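Side-chain contact in AAR187Cp (Eremothecium gossypii, PDB 3ZIL), which probably regulates the establishment of sister-chromatid cohesion through cohesin, here represented by its C-terminal all-helical Wap1 domain: residues N287-A292 against L327-Y332. Sequence-based numbering, arbitrary orientation.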
loop_
_atom_site.group_PDB
_atom_site.type_symbol
_atom_site.label_atom_id
_atom_site.label_comp_id
_atom_site.label_asym_id
_atom_site.label_seq_id
_atom_site.Cartn_x
_atom_site.Cartn_y
_atom_site.Cartn_z
ATOM N N ASN A 287 5.019 -14.790 9.393
ATOM C CA ASN A 287 5.106 -13.665 10.277
ATOM C C ASN A 287 4.275 -13.928 11.537
ATOM O O ASN A 287 4.717 -13.674 12.642
ATOM C CB ASN A 287 4.698 -12.352 9.581
ATOM C CG ASN A 287 5.921 -11.448 9.313
ATOM O OD1 ASN A 287 7.085 -11.912 9.432
ATOM N ND2 ASN A 287 5.675 -10.181 8.939
ATOM N N ILE A 288 3.109 -14.516 11.375
ATOM C CA ILE A 288 2.207 -14.687 12.552
ATOM C C ILE A 288 2.627 -15.957 13.298
ATOM O O ILE A 288 2.807 -15.922 14.544
ATOM C CB ILE A 288 0.716 -14.815 12.103
ATOM C CG1 ILE A 288 0.228 -13.516 11.416
ATOM C CG2 ILE A 288 -0.237 -15.155 13.276
ATOM C CD1 ILE A 288 -0.986 -13.721 10.543
ATOM N N VAL A 289 2.776 -17.082 12.565
ATOM C CA VAL A 289 2.945 -18.339 13.277
ATOM C C VAL A 289 4.306 -18.565 13.938
ATOM O O VAL A 289 4.343 -19.360 14.901
ATOM C CB VAL A 289 2.631 -19.581 12.446
ATOM C CG1 VAL A 289 1.200 -19.485 11.919
ATOM C CG2 VAL A 289 3.702 -19.795 11.375
ATOM N N SER A 290 5.388 -17.917 13.435
ATOM C CA SER A 290 6.714 -18.015 14.062
ATOM C C SER A 290 6.764 -17.156 15.333
ATOM O O SER A 290 7.677 -17.263 16.125
ATOM C CB SER A 290 7.797 -17.556 13.091
ATOM O OG SER A 290 7.678 -16.156 12.872
ATOM N N GLU A 291 5.801 -16.260 15.533
ATOM C CA GLU A 291 5.856 -15.362 16.702
ATOM C C GLU A 291 4.730 -15.682 17.690
ATOM O O GLU A 291 4.803 -15.328 18.811
ATOM C CB GLU A 291 5.721 -13.904 16.275
ATOM C CG GLU A 291 6.722 -13.453 15.203
ATOM C CD GLU A 291 8.150 -13.380 15.765
ATOM O OE1 GLU A 291 8.310 -13.445 16.993
ATOM O OE2 GLU A 291 9.112 -13.229 15.001
ATOM N N ALA A 292 3.656 -16.295 17.258
ATOM C CA ALA A 292 2.485 -16.466 18.171
ATOM C C ALA A 292 2.149 -17.915 18.196
ATOM O O ALA A 292 1.418 -18.374 17.345
ATOM C CB ALA A 292 1.265 -15.648 17.738
ATOM N N LEU A 327 6.438 -25.726 3.732
ATOM C CA LEU A 327 6.915 -26.725 4.696
ATOM C C LEU A 327 7.390 -26.050 5.990
ATOM O O LEU A 327 7.236 -26.586 7.076
ATOM C CB LEU A 327 8.091 -27.486 4.086
ATOM C CG LEU A 327 7.721 -28.438 2.942
ATOM C CD1 LEU A 327 8.945 -29.177 2.365
ATOM C CD2 LEU A 327 6.674 -29.446 3.344
ATOM N N LEU A 328 8.050 -24.899 5.839
ATOM C CA LEU A 328 8.471 -24.128 6.991
ATOM C C LEU A 328 7.235 -23.716 7.804
ATOM O O LEU A 328 7.240 -23.835 9.041
ATOM C CB LEU A 328 9.302 -22.900 6.547
ATOM C CG LEU A 328 9.674 -21.874 7.615
ATOM C CD1 LEU A 328 10.381 -22.506 8.787
ATOM C CD2 LEU A 328 10.526 -20.759 7.002
ATOM N N VAL A 329 6.209 -23.206 7.125
ATOM C CA VAL A 329 5.055 -22.710 7.850
ATOM C C VAL A 329 4.391 -23.937 8.531
ATOM O O VAL A 329 4.050 -23.888 9.720
ATOM C CB VAL A 329 4.063 -21.944 6.937
ATOM C CG1 VAL A 329 2.685 -21.839 7.605
ATOM C CG2 VAL A 329 4.637 -20.563 6.504
ATOM N N TYR A 330 4.279 -25.036 7.786
ATOM C CA TYR A 330 3.811 -26.315 8.340
ATOM C C TYR A 330 4.586 -26.802 9.616
ATOM O O TYR A 330 3.983 -27.192 10.598
ATOM C CB TYR A 330 3.816 -27.410 7.267
ATOM C CG TYR A 330 3.339 -28.711 7.877
ATOM C CD1 TYR A 330 2.036 -28.835 8.393
ATOM C CD2 TYR A 330 4.200 -29.797 7.991
ATOM C CE1 TYR A 330 1.627 -30.012 8.996
ATOM C CE2 TYR A 330 3.790 -30.975 8.580
ATOM C CZ TYR A 330 2.510 -31.066 9.081
ATOM O OH TYR A 330 2.128 -32.249 9.661
ATOM N N ALA A 331 5.896 -26.763 9.586
ATOM C CA ALA A 331 6.730 -27.186 10.730
ATOM C C ALA A 331 6.330 -26.378 11.968
ATOM O O ALA A 331 6.242 -26.942 13.075
ATOM C CB ALA A 331 8.188 -26.967 10.402
ATOM N N TYR A 332 6.052 -25.066 11.783
ATOM C CA TYR A 332 5.562 -24.223 12.902
ATOM C C TYR A 332 4.195 -24.677 13.393
ATOM O O TYR A 332 3.937 -24.785 14.620
ATOM C CB TYR A 332 5.556 -22.702 12.521
ATOM C CG TYR A 332 6.927 -22.031 12.737
ATOM C CD1 TYR A 332 7.330 -21.684 13.991
ATOM C CD2 TYR A 332 7.799 -21.773 11.681
ATOM C CE1 TYR A 332 8.557 -21.133 14.237
ATOM C CE2 TYR A 332 9.009 -21.162 11.906
ATOM C CZ TYR A 332 9.379 -20.827 13.205
ATOM O OH TYR A 332 10.600 -20.255 13.506
#
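V289 turns CG1 anti to its carbonyl carbon (chi1 -57°), which leaves CG2 between the backbone N and the carbonyl carbon, facing Y332. On helix 321-336, Y332 holds CG roughly opposite its own carbonyl carbon (chi1 -84°), and the ring reaches across to S290. At the base of that side chain V289 CG2 lies 3.6 Å from Y332 CB, the two side chains crossing at a slant. A branched valine suits this spot because CG2 can fill the space beside the tyrosine's CB and also approach V329 CG1, at 4.4 Å, a looser apolar neighbour. Farther out, the backbone of S290 lies over one face of the ring: S290 CA stands 3.9 Å from the Y332 ring centroid, 23° off the normal, a CH-pi contact displaced toward the rim. S290 CB continues along the ring to Y332 CZ, 3.6 Å away. Serine is short enough to sit this close, and its OG is hydrogen-bonded to the carbonyl oxygen of L286, one turn back. No hydrogen bond joins the two segments; instead the phenol oxygen of Y332 bonds to the backbone oxygen of R370, whose guanidinium group also meets N287 and E291. Tyrosine therefore combines a flat apolar surface with a polar tip that anchors it to helix 365-375. Were an alanine here, S290 CA and CB would probably lose their aromatic cover, and the R370 carbonyl its hydroxyl partner. The last part of helix 272-289 and the turn after it thus pack on helix 321-336, with helix 365-375 touching both S290 and Y332, in the all-helical Wap1 domain, whose family belongs to the TPR clan.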